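Side-chain contacts in tRNA (Adenine(22)-N(1))-methyltransferase (Mycoplasma capricolum subsp. capricolum, PDB 6QE6), which probably methylates N1 of adenine 22 in tRNA, and binds the cofactor product S-adenosyl-L-homocysteine: residues 220-224 against 225-229; 207-210 against 211-214; 140-143 against 144-148. All coordinates share one frame; numbering follows the deposited sequence.

Contact 1 of 3, residues 220-224 against 225-229; sequences INPNN and IKYLE
A type I turn from Asn221 to Asn224 leads straight into a helix, and Pro222 CA comes to 5.5 Å of Tyr227 CA. Tyr227 lies against this bend. With its CG anti to the backbone N (chi1 -172°), the phenol ring swings back over the turn, and Pro222 CA lies over one face, 3.9 Å from the ring centroid and displaced toward the rim, a CH-pi contact. It is thus the backbone end of the proline that presses on the ring, while Pro222 CB stays farther off, near CE2. Ile220 adds the apolar flank: its CG1 sits at the ring edge, 4.0 Å from Tyr227 CD2, and the CD1 methyl reaches on to the backbone at Tyr227 N. Two asparagines tie the turn itself. Asn221 OD1 accepts from Asn223 N at 3.0 Å, an Asx turn, and Asn221 O takes the N-H of Asn224. Asn224 then occupies the N-cap position. Its side chain folds forward, and OD1 accepts from Lys226 N at 3.1 Å; the N-H points almost straight at the oxygen (179°), yet the donor stands above the amide plane, 55° out of it. The backbone carbonyl of Asn224 gives only a weak second link, to Tyr227 N at 3.2 Å. Within the first turn, the bent chain of Lys226 brings NZ to Glu229 OE2, a salt bridge of 3.4 Å between two exposed residues. Side-chain capping by asparagine, with an aromatic residue folded back on the preceding proline, makes this a capped helix start at the tip of a helical hairpin, where the loop after helix 200-217 gives way to helix 225-244.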
# COMPACT_ATOMS: atom_id res chain seq x y z
N ILE A 220 -24.17 22.31 3.52
CA ILE A 220 -23.77 23.16 2.43
C ILE A 220 -24.97 23.41 1.55
O ILE A 220 -26.00 22.73 1.63
CB ILE A 220 -22.61 22.52 1.63
CG1 ILE A 220 -23.11 21.28 0.90
CG2 ILE A 220 -21.45 22.20 2.57
CD1 ILE A 220 -21.99 20.48 0.27
N ASN A 221 -24.83 24.40 0.68
CA ASN A 221 -25.88 24.89 -0.19
C ASN A 221 -26.09 23.93 -1.35
O ASN A 221 -25.13 23.56 -2.02
CB ASN A 221 -25.48 26.26 -0.70
CG ASN A 221 -26.59 27.00 -1.39
OD1 ASN A 221 -27.33 26.45 -2.22
ND2 ASN A 221 -26.69 28.29 -1.08
N PRO A 222 -27.33 23.51 -1.64
CA PRO A 222 -27.54 22.56 -2.75
C PRO A 222 -27.12 23.08 -4.12
O PRO A 222 -27.05 22.29 -5.06
CB PRO A 222 -29.05 22.28 -2.70
CG PRO A 222 -29.48 22.72 -1.34
CD PRO A 222 -28.59 23.86 -0.97
N ASN A 223 -26.82 24.37 -4.26
CA ASN A 223 -26.32 24.92 -5.52
C ASN A 223 -24.80 24.91 -5.61
O ASN A 223 -24.25 25.22 -6.67
CB ASN A 223 -26.84 26.34 -5.70
CG ASN A 223 -28.34 26.39 -5.83
OD1 ASN A 223 -28.93 25.64 -6.62
ND2 ASN A 223 -28.98 27.27 -5.06
N ASN A 224 -24.10 24.61 -4.52
CA ASN A 224 -22.67 24.36 -4.58
C ASN A 224 -22.43 23.09 -5.39
O ASN A 224 -23.18 22.12 -5.28
CB ASN A 224 -22.11 24.24 -3.16
CG ASN A 224 -20.59 24.31 -3.09
OD1 ASN A 224 -19.88 24.01 -4.06
ND2 ASN A 224 -20.08 24.68 -1.92
N ILE A 225 -21.40 23.12 -6.25
CA ILE A 225 -21.08 21.93 -7.03
C ILE A 225 -20.65 20.77 -6.14
O ILE A 225 -20.80 19.60 -6.54
CB ILE A 225 -20.00 22.27 -8.10
CG1 ILE A 225 -20.17 21.36 -9.33
CG2 ILE A 225 -18.59 22.12 -7.56
CD1 ILE A 225 -21.34 21.75 -10.22
N LYS A 226 -20.16 21.05 -4.92
CA LYS A 226 -19.75 19.97 -4.01
C LYS A 226 -20.95 19.14 -3.58
O LYS A 226 -20.80 17.92 -3.37
CB LYS A 226 -19.02 20.54 -2.78
CG LYS A 226 -17.51 20.70 -2.99
CD LYS A 226 -16.73 19.48 -2.44
CE LYS A 226 -15.54 19.06 -3.34
NZ LYS A 226 -15.33 17.57 -3.38
N TYR A 227 -22.13 19.76 -3.44
CA TYR A 227 -23.34 19.02 -3.08
C TYR A 227 -23.63 17.94 -4.11
O TYR A 227 -23.92 16.79 -3.77
CB TYR A 227 -24.52 19.99 -2.97
CG TYR A 227 -25.80 19.38 -2.43
CD1 TYR A 227 -26.62 18.59 -3.23
CD2 TYR A 227 -26.19 19.60 -1.10
CE1 TYR A 227 -27.79 18.03 -2.73
CE2 TYR A 227 -27.37 19.04 -0.60
CZ TYR A 227 -28.16 18.26 -1.42
OH TYR A 227 -29.33 17.72 -0.92
N LEU A 228 -23.58 18.31 -5.39
CA LEU A 228 -23.81 17.34 -6.45
C LEU A 228 -22.79 16.21 -6.39
O LEU A 228 -23.15 15.03 -6.43
CB LEU A 228 -23.76 18.05 -7.81
CG LEU A 228 -23.78 17.18 -9.06
CD1 LEU A 228 -25.13 16.48 -9.21
CD2 LEU A 228 -23.47 18.05 -10.27
N GLU A 229 -21.50 16.57 -6.25
CA GLU A 229 -20.43 15.58 -6.18
C GLU A 229 -20.58 14.66 -4.98
O GLU A 229 -20.39 13.44 -5.09
CB GLU A 229 -19.07 16.29 -6.15
CG GLU A 229 -18.75 16.99 -7.47
CD GLU A 229 -17.58 17.96 -7.39
OE1 GLU A 229 -17.18 18.47 -8.47
OE2 GLU A 229 -17.07 18.21 -6.28

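Contact 2 of 3, residues 207-210 against 211-214; sequences ENEI and SNLT
Thr214 turns its hydroxyl back beside its own backbone N (chi1 -57°), which sets OG1 over the carbonyl of Ile210, one turn earlier in the same alpha-helix. Ser211 holds OG in the same way (chi1 -65°), but its hydroxyl reaches Glu207 O only weakly, at 3.5 Å. Helix 200-217 is the first arm of a helical hairpin, and its i to i+4 backbone bonds run unbroken here; that of Asn212 N to Asn208 O is 3.0 Å. On the face toward helix 225-244, Ile210 packs on Ile237 and Arg238, and Leu213 on Ile234, while the carboxylate of Glu207 makes a salt bridge to Arg238. Leu213 also lies close along its own helix, with CG 3.2 Å from Glu209 O. Another flank is polar. The amides of Asn208 and Asn212 stand with their planes steeply turned, 76° apart, and bring ND2 to ND2 at 3.6 Å, a meeting of two donors and no hydrogen bond. Glu209 OE2 comes toward the same place, though it stays 4.2 Å from Asn212 ND2. Thr214 O accepts from the side chain of Asn218, just past the end of helix 200-217. The turn of the Thr214 hydroxyl gives Ile210 O two donors: Thr214 N at 2.9 Å and Thr214 OG1 at 2.8 Å, the hydroxyl standing well above the carbonyl plane.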
# COMPACT_ATOMS: atom_id res chain seq x y z
N GLU A 207 -20.58 2.34 4.96
CA GLU A 207 -21.80 2.92 5.49
C GLU A 207 -21.48 4.12 6.38
O GLU A 207 -22.18 5.14 6.33
CB GLU A 207 -22.62 1.86 6.24
CG GLU A 207 -22.71 0.55 5.48
CD GLU A 207 -24.14 0.08 5.16
OE1 GLU A 207 -24.96 0.89 4.68
OE2 GLU A 207 -24.42 -1.13 5.37
N ASN A 208 -20.39 4.05 7.15
CA ASN A 208 -20.03 5.22 7.95
C ASN A 208 -19.60 6.39 7.07
O ASN A 208 -19.84 7.56 7.43
CB ASN A 208 -18.93 4.88 8.97
CG ASN A 208 -18.73 6.02 10.00
OD1 ASN A 208 -19.66 6.40 10.72
ND2 ASN A 208 -17.51 6.56 10.06
N GLU A 209 -18.98 6.10 5.92
CA GLU A 209 -18.68 7.15 4.95
C GLU A 209 -19.95 7.82 4.43
O GLU A 209 -19.99 9.05 4.27
CB GLU A 209 -17.85 6.56 3.80
CG GLU A 209 -16.77 7.48 3.27
CD GLU A 209 -15.86 8.02 4.37
OE1 GLU A 209 -15.07 7.23 4.95
OE2 GLU A 209 -15.93 9.24 4.67
N ILE A 210 -21.00 7.04 4.19
CA ILE A 210 -22.27 7.64 3.75
C ILE A 210 -22.82 8.56 4.83
O ILE A 210 -23.31 9.66 4.53
CB ILE A 210 -23.29 6.54 3.37
CG1 ILE A 210 -22.88 5.86 2.06
CG2 ILE A 210 -24.68 7.14 3.19
CD1 ILE A 210 -23.88 4.81 1.60
N SER A 211 -22.73 8.16 6.10
CA SER A 211 -23.22 9.01 7.19
C SER A 211 -22.48 10.33 7.24
O SER A 211 -23.08 11.39 7.40
CB SER A 211 -23.08 8.30 8.54
OG SER A 211 -23.92 7.17 8.56
N ASN A 212 -21.16 10.28 7.13
CA ASN A 212 -20.40 11.52 7.19
C ASN A 212 -20.78 12.44 6.02
O ASN A 212 -20.95 13.65 6.21
CB ASN A 212 -18.91 11.21 7.23
CG ASN A 212 -18.48 10.56 8.56
OD1 ASN A 212 -19.09 10.78 9.61
ND2 ASN A 212 -17.42 9.76 8.51
N LEU A 213 -20.97 11.86 4.83
CA LEU A 213 -21.36 12.66 3.66
C LEU A 213 -22.76 13.25 3.80
O LEU A 213 -23.02 14.37 3.36
CB LEU A 213 -21.27 11.79 2.40
CG LEU A 213 -19.89 11.30 1.96
CD1 LEU A 213 -20.02 10.34 0.76
CD2 LEU A 213 -18.99 12.49 1.65
N THR A 214 -23.68 12.49 4.41
CA THR A 214 -25.02 13.00 4.66
C THR A 214 -25.00 14.22 5.60
O THR A 214 -25.72 15.20 5.36
CB THR A 214 -25.88 11.88 5.24
OG1 THR A 214 -25.87 10.77 4.34
CG2 THR A 214 -27.32 12.34 5.47

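Contact 3 of 3, residues 140-143 against 144-148; sequences TSVK and NLRLW
Val142 and Arg146 meet where the loop after strand 133-138 enters helix 143-151, a strand-to-helix connection of the Rossmann-like methyltransferase fold, with Val142 at the N-cap position. Backbone bonds start the helix: Val142 O accepts from Arg146 N at 3.0 Å and weakly from Leu145 N, and Lys143 O takes Leu147 N. Asn144, its CG held between backbone N and carbonyl carbon (chi1 52°), turns OD1 onto Leu145 N, again weakly. The apolar contact is made by one valine methyl, CG1, which meets Leu145 CD1 at 3.7 Å, near Ile120 of helix 117-124. The other methyl rests on a flat group: Val142 CG2 lies over one face of the Arg146 guanidinium, 3.6 Å from NH1 and offset toward its rim. Charge is settled elsewhere, since NH1 of Arg146 pairs with Glu159, NE donates to Ile188 O, and Lys143 NZ reaches Glu189. These partners, with the chain bent at chi3, probably fix how the guanidinium is turned. A water bridges loop and helix, accepting from Val142 N at 3.0 Å and from Arg146 NH2 at 2.6 Å.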
# COMPACT_ATOMS: atom_id res chain seq x y z
N THR A 140 -4.61 5.93 3.47
CA THR A 140 -5.76 6.54 2.84
C THR A 140 -6.21 5.63 1.71
O THR A 140 -5.43 4.82 1.21
CB THR A 140 -5.48 7.96 2.31
OG1 THR A 140 -4.45 7.92 1.30
CG2 THR A 140 -5.07 8.90 3.47
N SER A 141 -7.49 5.74 1.35
CA SER A 141 -8.06 4.94 0.28
C SER A 141 -7.24 5.11 -1.00
O SER A 141 -6.63 6.15 -1.23
CB SER A 141 -9.51 5.34 0.05
OG SER A 141 -9.54 6.70 -0.33
N VAL A 142 -7.22 4.06 -1.82
CA VAL A 142 -6.19 3.94 -2.85
C VAL A 142 -6.77 3.94 -4.27
O VAL A 142 -6.22 3.29 -5.16
CB VAL A 142 -5.35 2.67 -2.61
CG1 VAL A 142 -4.58 2.82 -1.32
CG2 VAL A 142 -6.22 1.42 -2.57
N LYS A 143 -7.86 4.67 -4.49
CA LYS A 143 -8.42 4.74 -5.84
C LYS A 143 -7.37 5.21 -6.86
O LYS A 143 -7.33 4.72 -7.99
CB LYS A 143 -9.64 5.67 -5.85
CG LYS A 143 -9.83 6.43 -7.14
CD LYS A 143 -11.26 6.34 -7.67
CE LYS A 143 -11.45 7.22 -8.90
NZ LYS A 143 -12.89 7.51 -9.12
N ASN A 144 -6.50 6.14 -6.47
CA ASN A 144 -5.48 6.62 -7.39
C ASN A 144 -4.40 5.56 -7.63
O ASN A 144 -3.80 5.54 -8.70
CB ASN A 144 -4.88 7.93 -6.86
CG ASN A 144 -4.38 7.83 -5.37
OD1 ASN A 144 -4.72 6.86 -4.65
ND2 ASN A 144 -3.59 8.83 -4.92
N LEU A 145 -4.14 4.67 -6.67
CA LEU A 145 -3.20 3.58 -6.90
C LEU A 145 -3.78 2.49 -7.79
O LEU A 145 -3.04 1.85 -8.55
CB LEU A 145 -2.74 2.96 -5.57
CG LEU A 145 -2.15 3.93 -4.53
CD1 LEU A 145 -1.50 3.20 -3.34
CD2 LEU A 145 -1.17 4.88 -5.22
N ARG A 146 -5.10 2.26 -7.73
CA ARG A 146 -5.70 1.27 -8.61
C ARG A 146 -5.75 1.79 -10.04
O ARG A 146 -5.51 1.04 -10.99
CB ARG A 146 -7.09 0.89 -8.08
CG ARG A 146 -7.05 -0.03 -6.85
CD ARG A 146 -8.41 -0.61 -6.44
NE ARG A 146 -9.21 0.45 -5.86
CZ ARG A 146 -9.52 0.58 -4.58
NH1 ARG A 146 -9.15 -0.32 -3.67
NH2 ARG A 146 -10.23 1.63 -4.21
N LEU A 147 -6.05 3.08 -10.21
CA LEU A 147 -6.01 3.71 -11.53
C LEU A 147 -4.62 3.60 -12.14
O LEU A 147 -4.47 3.31 -13.33
CB LEU A 147 -6.40 5.18 -11.39
CG LEU A 147 -7.19 5.93 -12.46
CD1 LEU A 147 -8.13 5.00 -13.24
CD2 LEU A 147 -7.99 7.04 -11.77
N TRP A 148 -3.60 3.84 -11.32
CA TRP A 148 -2.23 3.67 -11.75
C TRP A 148 -1.98 2.25 -12.25
O TRP A 148 -1.47 2.05 -13.36
CB TRP A 148 -1.29 4.03 -10.60
CG TRP A 148 0.13 3.94 -10.98
CD1 TRP A 148 0.85 4.88 -11.65
CD2 TRP A 148 1.02 2.85 -10.72
NE1 TRP A 148 2.15 4.45 -11.83
CE2 TRP A 148 2.28 3.20 -11.27
CE3 TRP A 148 0.89 1.62 -10.08
CZ2 TRP A 148 3.40 2.36 -11.17
CZ3 TRP A 148 2.00 0.78 -10.00
CH2 TRP A 148 3.24 1.16 -10.55
O HOH W 1 -9.93 2.74 -1.92

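Overall arrangement
Contacts 1 and 2 belong to the helical hairpin: contact 2 lies on its first arm, contact 1 at the bend and the start of its second, with centres 16 Å apart. Both are surface contacts, far from the chain's centre. Contact 3 is partly buried, close to the middle of the chain, and lies where the loop after strand 133-138 enters helix 143-151. Two of the three sit at helix starts, yet they differ: at 220-229 an asparagine side chain caps, whereas at 140-148 the cap position holds a buried valine whose methyl lies over the face of an arginine paired elsewhere. Contact 2, within a helix, adds hydroxyl-to-carbonyl bonds, one of them weak, to the regular backbone bonds.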